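PDB 2HKE: diphosphomevalonate decarboxylase, putative from Trypanosoma brucei, which probably catalyses the ATP-dependent decarboxylation of (R)-5-diphosphomevalonate to isopentenyl diphosphate, a precursor of isoprenoids and sterols. Local coordinates for residues I58-N66 against K96-N104; R77-L85 against M138-S146. The protein carries 1 engineered substitution. All coordinates share one frame; numbering follows the deposited sequence.

Interaction 1. Residues I58-N66 against K96-N104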
loop_
_atom_site.group_PDB
_atom_site.type_symbol
_atom_site.label_atom_id
_atom_site.label_comp_id
_atom_site.label_asym_id
_atom_site.label_seq_id
_atom_site.Cartn_x
_atom_site.Cartn_y
_atom_site.Cartn_z
ATOM N N ILE A 58 16.712 20.591 -23.032
ATOM C CA ILE A 58 16.150 21.351 -21.916
ATOM C C ILE A 58 17.170 21.661 -20.825
ATOM O O ILE A 58 18.212 20.999 -20.708
ATOM C CB ILE A 58 14.925 20.627 -21.309
ATOM C CG1 ILE A 58 15.348 19.460 -20.410
ATOM C CG2 ILE A 58 13.993 20.138 -22.433
ATOM C CD1 ILE A 58 14.184 18.574 -19.984
ATOM N N GLU A 59 16.840 22.663 -20.014
ATOM C CA GLU A 59 17.772 23.220 -19.036
ATOM C C GLU A 59 17.479 22.807 -17.588
ATOM O O GLU A 59 18.346 22.935 -16.725
ATOM C CB GLU A 59 17.811 24.755 -19.134
ATOM C CG GLU A 59 17.835 25.371 -20.573
ATOM C CD GLU A 59 19.030 24.960 -21.453
ATOM O OE1 GLU A 59 20.176 24.852 -20.940
ATOM O OE2 GLU A 59 18.803 24.755 -22.679
ATOM N N THR A 60 16.269 22.329 -17.300
ATOM C CA THR A 60 16.012 21.727 -15.988
ATOM C C THR A 60 15.186 20.452 -16.136
ATOM O O THR A 60 14.657 20.153 -17.202
ATOM C CB THR A 60 15.324 22.726 -14.981
ATOM O OG1 THR A 60 14.007 23.066 -15.429
ATOM C CG2 THR A 60 16.144 24.010 -14.821
ATOM N N ASP A 61 15.120 19.675 -15.062
ATOM C CA ASP A 61 14.226 18.524 -15.038
ATOM C C ASP A 61 12.803 19.034 -14.934
ATOM O O ASP A 61 12.576 20.127 -14.382
ATOM C CB ASP A 61 14.534 17.651 -13.846
ATOM C CG ASP A 61 15.938 17.102 -13.884
ATOM O OD1 ASP A 61 16.395 16.650 -14.970
ATOM O OD2 ASP A 61 16.570 17.152 -12.827
ATOM N N THR A 62 11.861 18.260 -15.467
ATOM C CA THR A 62 10.454 18.580 -15.320
ATOM C C THR A 62 9.658 17.413 -14.777
ATOM O O THR A 62 9.990 16.226 -14.968
ATOM C CB THR A 62 9.808 19.010 -16.646
ATOM O OG1 THR A 62 9.733 17.881 -17.520
ATOM C CG2 THR A 62 10.608 20.142 -17.331
ATOM N N LEU A 63 8.571 17.756 -14.114
ATOM C CA LEU A 63 7.703 16.763 -13.533
ATOM C C LEU A 63 6.277 17.185 -13.818
ATOM O O LEU A 63 5.927 18.310 -13.524
ATOM C CB LEU A 63 7.935 16.727 -12.038
ATOM C CG LEU A 63 7.005 15.849 -11.222
ATOM C CD1 LEU A 63 7.126 14.402 -11.662
ATOM C CD2 LEU A 63 7.369 16.030 -9.710
ATOM N N ARG A 64 5.480 16.283 -14.368
ATOM C CA ARG A 64 4.066 16.515 -14.614
ATOM C C ARG A 64 3.319 15.448 -13.844
ATOM O O ARG A 64 3.569 14.228 -14.013
ATOM C CB ARG A 64 3.774 16.417 -16.096
ATOM C CG ARG A 64 2.412 17.013 -16.526
ATOM C CD ARG A 64 2.245 16.975 -18.084
ATOM N NE ARG A 64 3.021 17.984 -18.779
ATOM C CZ ARG A 64 2.655 19.261 -18.932
ATOM N NH1 ARG A 64 1.510 19.719 -18.424
ATOM N NH2 ARG A 64 3.445 20.086 -19.597
ATOM N N LEU A 65 2.453 15.898 -12.946
ATOM C CA LEU A 65 1.629 15.014 -12.134
ATOM C C LEU A 65 0.171 15.266 -12.481
ATOM O O LEU A 65 -0.321 16.383 -12.292
ATOM C CB LEU A 65 1.810 15.292 -10.648
ATOM C CG LEU A 65 3.214 15.312 -10.064
ATOM C CD1 LEU A 65 3.132 15.669 -8.587
ATOM C CD2 LEU A 65 3.884 13.957 -10.262
ATOM N N ASN A 66 -0.504 14.224 -12.940
ATOM C CA ASN A 66 -1.927 14.277 -13.235
ATOM C C ASN A 66 -2.245 15.363 -14.247
ATOM O O ASN A 66 -3.229 16.091 -14.084
ATOM C CB ASN A 66 -2.710 14.519 -11.944
ATOM C CG ASN A 66 -2.378 13.515 -10.858
ATOM O OD1 ASN A 66 -2.140 12.338 -11.143
ATOM N ND2 ASN A 66 -2.364 13.975 -9.601
ATOM N N LYS A 96 22.372 14.648 -18.075
ATOM C CA LYS A 96 21.135 14.780 -18.808
ATOM C C LYS A 96 20.067 15.222 -17.829
ATOM O O LYS A 96 20.104 14.846 -16.655
ATOM C CB LYS A 96 20.707 13.442 -19.415
ATOM C CG LYS A 96 21.714 12.793 -20.332
ATOM C CD LYS A 96 21.644 13.376 -21.722
ATOM C CE LYS A 96 22.693 12.740 -22.653
ATOM N NZ LYS A 96 24.056 13.296 -22.343
ATOM N N LYS A 97 19.124 16.016 -18.327
ATOM C CA LYS A 97 17.911 16.333 -17.601
ATOM C C LYS A 97 16.840 15.350 -18.055
ATOM O O LYS A 97 16.961 14.690 -19.093
ATOM C CB LYS A 97 17.423 17.754 -17.895
ATOM C CG LYS A 97 18.456 18.838 -17.692
ATOM C CD LYS A 97 18.882 18.964 -16.244
ATOM C CE LYS A 97 20.146 19.784 -16.132
ATOM N NZ LYS A 97 21.235 19.209 -16.971
ATOM N N VAL A 98 15.772 15.288 -17.286
ATOM C CA VAL A 98 14.726 14.346 -17.546
ATOM C C VAL A 98 13.359 15.027 -17.484
ATOM O O VAL A 98 13.140 15.921 -16.667
ATOM C CB VAL A 98 14.843 13.173 -16.546
ATOM C CG1 VAL A 98 14.734 13.668 -15.079
ATOM C CG2 VAL A 98 13.852 12.087 -16.857
ATOM N N ASN A 99 12.472 14.636 -18.388
ATOM C CA ASN A 99 11.037 14.958 -18.288
ATOM C C ASN A 99 10.343 13.747 -17.693
ATOM O O ASN A 99 10.421 12.675 -18.259
ATOM C CB ASN A 99 10.328 15.196 -19.636
ATOM C CG ASN A 99 10.907 16.347 -20.438
ATOM O OD1 ASN A 99 11.250 16.159 -21.613
ATOM N ND2 ASN A 99 10.961 17.536 -19.857
ATOM N N ILE A 100 9.674 13.934 -16.570
ATOM C CA ILE A 100 8.902 12.889 -15.901
ATOM C C ILE A 100 7.433 13.255 -15.973
ATOM O O ILE A 100 7.063 14.393 -15.634
ATOM C CB ILE A 100 9.260 12.839 -14.396
ATOM C CG1 ILE A 100 10.770 12.682 -14.182
ATOM C CG2 ILE A 100 8.499 11.726 -13.684
ATOM C CD1 ILE A 100 11.175 12.938 -12.766
ATOM N N VAL A 101 6.617 12.289 -16.372
ATOM C CA VAL A 101 5.178 12.486 -16.511
ATOM C C VAL A 101 4.523 11.327 -15.800
ATOM O O VAL A 101 4.784 10.168 -16.133
ATOM C CB VAL A 101 4.771 12.514 -18.009
ATOM C CG1 VAL A 101 3.253 12.574 -18.159
ATOM C CG2 VAL A 101 5.476 13.663 -18.742
ATOM N N SER A 102 3.727 11.636 -14.776
ATOM C CA SER A 102 3.186 10.614 -13.921
ATOM C C SER A 102 1.675 10.763 -13.827
ATOM O O SER A 102 1.170 11.885 -13.749
ATOM C CB SER A 102 3.795 10.738 -12.539
ATOM O OG SER A 102 5.170 10.493 -12.643
ATOM N N GLU A 103 0.963 9.647 -13.835
ATOM C CA GLU A 103 -0.465 9.692 -13.505
ATOM C C GLU A 103 -0.922 8.419 -12.800
ATOM O O GLU A 103 -0.165 7.446 -12.673
ATOM C CB GLU A 103 -1.274 9.873 -14.785
ATOM C CG GLU A 103 -1.340 8.623 -15.597
ATOM C CD GLU A 103 -1.971 8.811 -16.966
ATOM O OE1 GLU A 103 -1.936 9.950 -17.516
ATOM O OE2 GLU A 103 -2.455 7.794 -17.500
ATOM N N ASN A 104 -2.189 8.394 -12.395
ATOM C CA ASN A 104 -2.797 7.153 -11.926
ATOM C C ASN A 104 -4.278 7.195 -12.230
ATOM O O ASN A 104 -4.801 8.264 -12.510
ATOM C CB ASN A 104 -2.528 6.937 -10.422
ATOM C CG ASN A 104 -3.434 7.772 -9.535
ATOM O OD1 ASN A 104 -4.620 7.504 -9.450
ATOM N ND2 ASN A 104 -2.875 8.775 -8.884
HETATM O O HOH W 1 7.305 16.614 -17.336
#

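Interaction 2. Residues R77-L85 against M138-S146. With SO4 (sulfate ion), chain C.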
loop_
_atom_site.group_PDB
_atom_site.type_symbol
_atom_site.label_atom_id
_atom_site.label_comp_id
_atom_site.label_asym_id
_atom_site.label_seq_id
_atom_site.Cartn_x
_atom_site.Cartn_y
_atom_site.Cartn_z
ATOM N N ARG A 77 11.078 15.236 -2.238
ATOM C CA ARG A 77 11.180 13.770 -2.335
ATOM C C ARG A 77 11.671 13.365 -3.721
ATOM O O ARG A 77 12.555 12.479 -3.846
ATOM C CB ARG A 77 9.850 13.131 -1.992
ATOM C CG ARG A 77 9.465 13.272 -0.504
ATOM C CD ARG A 77 10.373 12.487 0.426
ATOM N NE ARG A 77 9.968 12.526 1.859
ATOM C CZ ARG A 77 9.062 11.734 2.422
ATOM N NH1 ARG A 77 8.412 10.837 1.713
ATOM N NH2 ARG A 77 8.790 11.876 3.725
ATOM N N VAL A 78 11.177 14.037 -4.743
ATOM C CA VAL A 78 11.633 13.763 -6.135
ATOM C C VAL A 78 13.084 14.276 -6.364
ATOM O O VAL A 78 13.941 13.573 -6.950
ATOM C CB VAL A 78 10.590 14.291 -7.184
ATOM C CG1 VAL A 78 11.147 14.210 -8.609
ATOM C CG2 VAL A 78 9.235 13.598 -7.034
ATOM N N GLN A 79 13.434 15.435 -5.818
ATOM C CA GLN A 79 14.816 15.946 -5.900
ATOM C C GLN A 79 15.760 14.965 -5.241
ATOM O O GLN A 79 16.866 14.731 -5.744
ATOM C CB GLN A 79 14.995 17.319 -5.223
ATOM C CG GLN A 79 14.296 18.525 -5.824
ATOM C CD GLN A 79 14.283 19.767 -4.870
ATOM O OE1 GLN A 79 13.380 19.879 -4.039
ATOM N NE2 GLN A 79 15.307 20.692 -4.989
ATOM N N SER A 80 15.341 14.389 -4.106
ATOM C CA SER A 80 16.114 13.376 -3.388
ATOM C C SER A 80 16.387 12.143 -4.252
ATOM O O SER A 80 17.513 11.617 -4.300
ATOM C CB SER A 80 15.404 12.997 -2.074
ATOM O OG SER A 80 16.200 12.119 -1.289
ATOM N N MET A 81 15.363 11.668 -4.931
ATOM C CA MET A 81 15.516 10.511 -5.819
ATOM C C MET A 81 16.510 10.844 -6.933
ATOM O O MET A 81 17.458 10.079 -7.204
ATOM C CB MET A 81 14.158 10.084 -6.393
ATOM C CG MET A 81 13.261 9.510 -5.288
ATOM S SD MET A 81 11.581 9.302 -5.954
ATOM C CE MET A 81 11.846 7.844 -6.931
ATOM N N LEU A 82 16.322 11.988 -7.524
ATOM C CA LEU A 82 17.152 12.412 -8.644
ATOM C C LEU A 82 18.610 12.600 -8.273
ATOM O O LEU A 82 19.493 12.250 -9.033
ATOM C CB LEU A 82 16.601 13.666 -9.259
ATOM C CG LEU A 82 15.297 13.549 -10.015
ATOM C CD1 LEU A 82 14.772 14.960 -10.303
ATOM C CD2 LEU A 82 15.491 12.780 -11.320
ATOM N N LEU A 83 18.880 13.123 -7.086
ATOM C CA LEU A 83 20.277 13.211 -6.617
ATOM C C LEU A 83 20.925 11.857 -6.485
ATOM O O LEU A 83 22.094 11.659 -6.914
ATOM C CB LEU A 83 20.351 13.924 -5.250
ATOM C CG LEU A 83 20.063 15.414 -5.202
ATOM C CD1 LEU A 83 20.002 15.838 -3.734
ATOM C CD2 LEU A 83 21.127 16.219 -5.969
ATOM N N HIS A 84 20.226 10.922 -5.842
ATOM C CA HIS A 84 20.754 9.585 -5.654
ATOM C C HIS A 84 20.915 8.886 -7.018
ATOM O O HIS A 84 21.902 8.188 -7.263
ATOM C CB HIS A 84 19.877 8.759 -4.740
ATOM C CG HIS A 84 20.493 7.454 -4.381
ATOM N ND1 HIS A 84 21.715 7.381 -3.743
ATOM C CD2 HIS A 84 20.118 6.186 -4.628
ATOM C CE1 HIS A 84 22.052 6.113 -3.599
ATOM N NE2 HIS A 84 21.097 5.366 -4.112
ATOM N N LEU A 85 19.967 9.134 -7.895
ATOM C CA LEU A 85 19.948 8.484 -9.185
ATOM C C LEU A 85 21.193 8.908 -9.970
ATOM O O LEU A 85 21.902 8.083 -10.523
ATOM C CB LEU A 85 18.677 8.873 -9.915
ATOM C CG LEU A 85 18.465 8.390 -11.333
ATOM C CD1 LEU A 85 18.060 6.873 -11.361
ATOM C CD2 LEU A 85 17.431 9.321 -12.008
ATOM N N MET A 138 15.237 0.763 -3.203
ATOM C CA MET A 138 15.925 1.812 -2.463
ATOM C C MET A 138 15.721 3.205 -2.994
ATOM O O MET A 138 15.660 4.151 -2.209
ATOM C CB MET A 138 17.421 1.502 -2.340
ATOM C CG MET A 138 17.645 0.284 -1.432
ATOM S SD MET A 138 19.434 -0.075 -1.253
ATOM C CE MET A 138 20.051 1.596 -1.442
ATOM N N LEU A 139 15.583 3.352 -4.302
ATOM C CA LEU A 139 15.265 4.688 -4.831
ATOM C C LEU A 139 13.826 5.090 -4.519
ATOM O O LEU A 139 13.551 6.238 -4.194
ATOM C CB LEU A 139 15.504 4.699 -6.335
ATOM C CG LEU A 139 15.437 6.075 -6.932
ATOM C CD1 LEU A 139 16.516 6.966 -6.392
ATOM C CD2 LEU A 139 15.472 5.975 -8.480
ATOM N N ALA A 140 12.902 4.144 -4.639
ATOM C CA ALA A 140 11.491 4.372 -4.339
ATOM C C ALA A 140 11.330 4.823 -2.874
ATOM O O ALA A 140 10.554 5.713 -2.606
ATOM C CB ALA A 140 10.698 3.105 -4.596
ATOM N N ARG A 141 12.132 4.234 -1.976
ATOM C CA ARG A 141 12.118 4.518 -0.524
ATOM C C ARG A 141 12.361 5.975 -0.243
ATOM O O ARG A 141 11.730 6.569 0.641
ATOM C CB ARG A 141 13.214 3.687 0.154
ATOM C CG ARG A 141 13.062 3.600 1.642
ATOM C CD ARG A 141 14.329 3.163 2.330
ATOM N NE ARG A 141 15.329 4.217 2.298
ATOM C CZ ARG A 141 16.561 4.123 1.837
ATOM N NH1 ARG A 141 17.066 2.967 1.412
ATOM N NH2 ARG A 141 17.357 5.158 1.929
ATOM N N LEU A 142 13.256 6.579 -1.034
ATOM C CA LEU A 142 13.530 8.020 -0.929
ATOM C C LEU A 142 12.313 8.915 -1.199
ATOM O O LEU A 142 12.271 10.059 -0.758
ATOM C CB LEU A 142 14.665 8.420 -1.881
ATOM C CG LEU A 142 16.026 7.879 -1.436
ATOM C CD1 LEU A 142 17.076 8.207 -2.531
ATOM C CD2 LEU A 142 16.523 8.376 -0.048
ATOM N N GLY A 143 11.424 8.439 -2.057
ATOM C CA GLY A 143 10.242 9.146 -2.438
ATOM C C GLY A 143 9.162 8.921 -1.428
ATOM O O GLY A 143 8.548 9.880 -1.014
ATOM N N SER A 144 8.931 7.667 -1.044
ATOM C CA SER A 144 7.959 7.310 0.009
ATOM C C SER A 144 8.355 5.973 0.583
ATOM O O SER A 144 8.635 5.018 -0.135
ATOM C CB SER A 144 6.501 7.203 -0.514
ATOM O OG SER A 144 5.654 6.904 0.566
ATOM N N GLY A 145 8.316 5.847 1.894
ATOM C CA GLY A 145 8.737 4.587 2.490
ATOM C C GLY A 145 7.953 3.401 1.968
ATOM O O GLY A 145 8.533 2.414 1.525
ATOM N N SER A 146 6.633 3.502 1.941
ATOM C CA SER A 146 5.847 2.343 1.514
ATOM C C SER A 146 6.046 2.036 0.015
ATOM O O SER A 146 5.834 0.910 -0.395
ATOM C CB SER A 146 4.394 2.553 1.911
ATOM O OG SER A 146 3.755 3.336 0.964
HETATM S S SO4 C . 6.673 8.570 4.069
HETATM O O1 SO4 C . 6.986 9.674 4.954
HETATM O O2 SO4 C . 5.444 7.938 4.488
HETATM O O3 SO4 C . 6.499 9.055 2.704
HETATM O O4 SO4 C . 7.743 7.572 4.128
HETATM O O HOH W 2 14.194 11.639 0.431
#

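Interaction 1. Residues I58-N66 against K96-N104
Thr62 and Asn99 face each other in a parallel strand pair, 62-65 with 97-104, within the mixed sheet of the N-terminal, S5-like domain. Strand 62-65 also pairs with strand 68-70, and strand 97-104 with strand 48-55. The side chain of Asn99 leaves the backbone beside that of Thr62, pointing the same way. Its CB lies 3.5 Å from Thr62 OG1. Next, CG and then ND2 approach Ile58 CD1 (4.0 and 3.4 Å), the end of a side chain from the loop ahead of strand 62-65. At the tip the two amide atoms part: OD1 accepts from Arg55, while ND2 donates to Thr62 OG1 at 2.7 Å, with the hydroxyl in the amide plane and the N-H...O angle a nearly straight 163°. Thr62 keeps OG1 between its backbone N and carbonyl carbon (chi1 69°), from where it reaches the amide. Leu63 and Ile100 project from the other side of the sheet, where Leu63 CD1 rests 3.6 Å from Ile100 CG2. Before strand 62-65, Asp61 OD1 accepts from Val98 N at 2.8 Å on its anti side, somewhat out of the carboxylate plane, taking the place that the Thr60 carbonyl would hold if the parallel pattern continued; Arg86 forms a salt bridge with the same oxygen. A water 2.7 Å from Thr62 OG1 donates to Ile100 O at 2.8 Å, tying side chain to backbone across the strands.

Interaction 2. Residues R77-L85 against M138-S146
Arg77 presents the edge of its guanidinium to Gly143 and to a sulfate ion. Gly143 O lies in the guanidinium plane, 2.9 Å from Arg77 NH1, although the donor stands well above the plane of that carbonyl. NH1 also donates to sulfate O3 at 2.8 Å, in an almost straight bond (171°), and Arg77 NH2 reaches sulfate O1 at 3.1 Å. The His84 ring receives Leu139 CD1 at its edge, 4.1 Å from CD2, while Leu142 CD1 packs 3.6 Å from His84 CB. Between these polar and aromatic ends, helices 77-85 and 138-143 run roughly antiparallel (153°), their axes 8.3 Å apart. Met81 is the knob in a hole formed by Leu139, Ala140, Leu142 and Gly143; its SD passes 3.8 Å from Gly143 CA, close to the bare backbone, and a bend at chi3 (76°) turns CE toward Leu139. A water accepts from Ser80 OG and donates to Leu142 O, joining a side chain of one helix to the backbone of the other. Two residues after Gly143, Gly145 N donates to sulfate O4, and Lys22, Tyr19 and Thr200 add further bonds to the ion. So dense a set of donors marks a site for an anion, consistent with one that could receive a phosphate group of the substrates; Gly143 O, by engaging NH1, helps fix how the Arg77 guanidinium is turned toward the ion.

Helix 77-85 joins the two contacts, whose centres lie 15 Å apart. Its Met81 side packs in interaction 2, whereas Val78 and Leu82 turn to the sheet of interaction 1: Leu82 CD2 lies 3.9 Å from Val98 CG1, Leu82 CD1 is 3.8 Å from Asp61 OD2, and Val78 CG2 is 4.1 Å from Leu63 CD2. Just past this segment, Arg86, already paired with Asp61, also donates to the carbonyl of Lys96, tying the same helix to the chain just ahead of each strand. Helix 114-130 is a second common neighbour, its Phe130 touching Val98 of interaction 1 and Leu85 of interaction 2. The helix that rests on interaction 1 through Val78 and Leu82 thus also carries Arg77 to the sulfate.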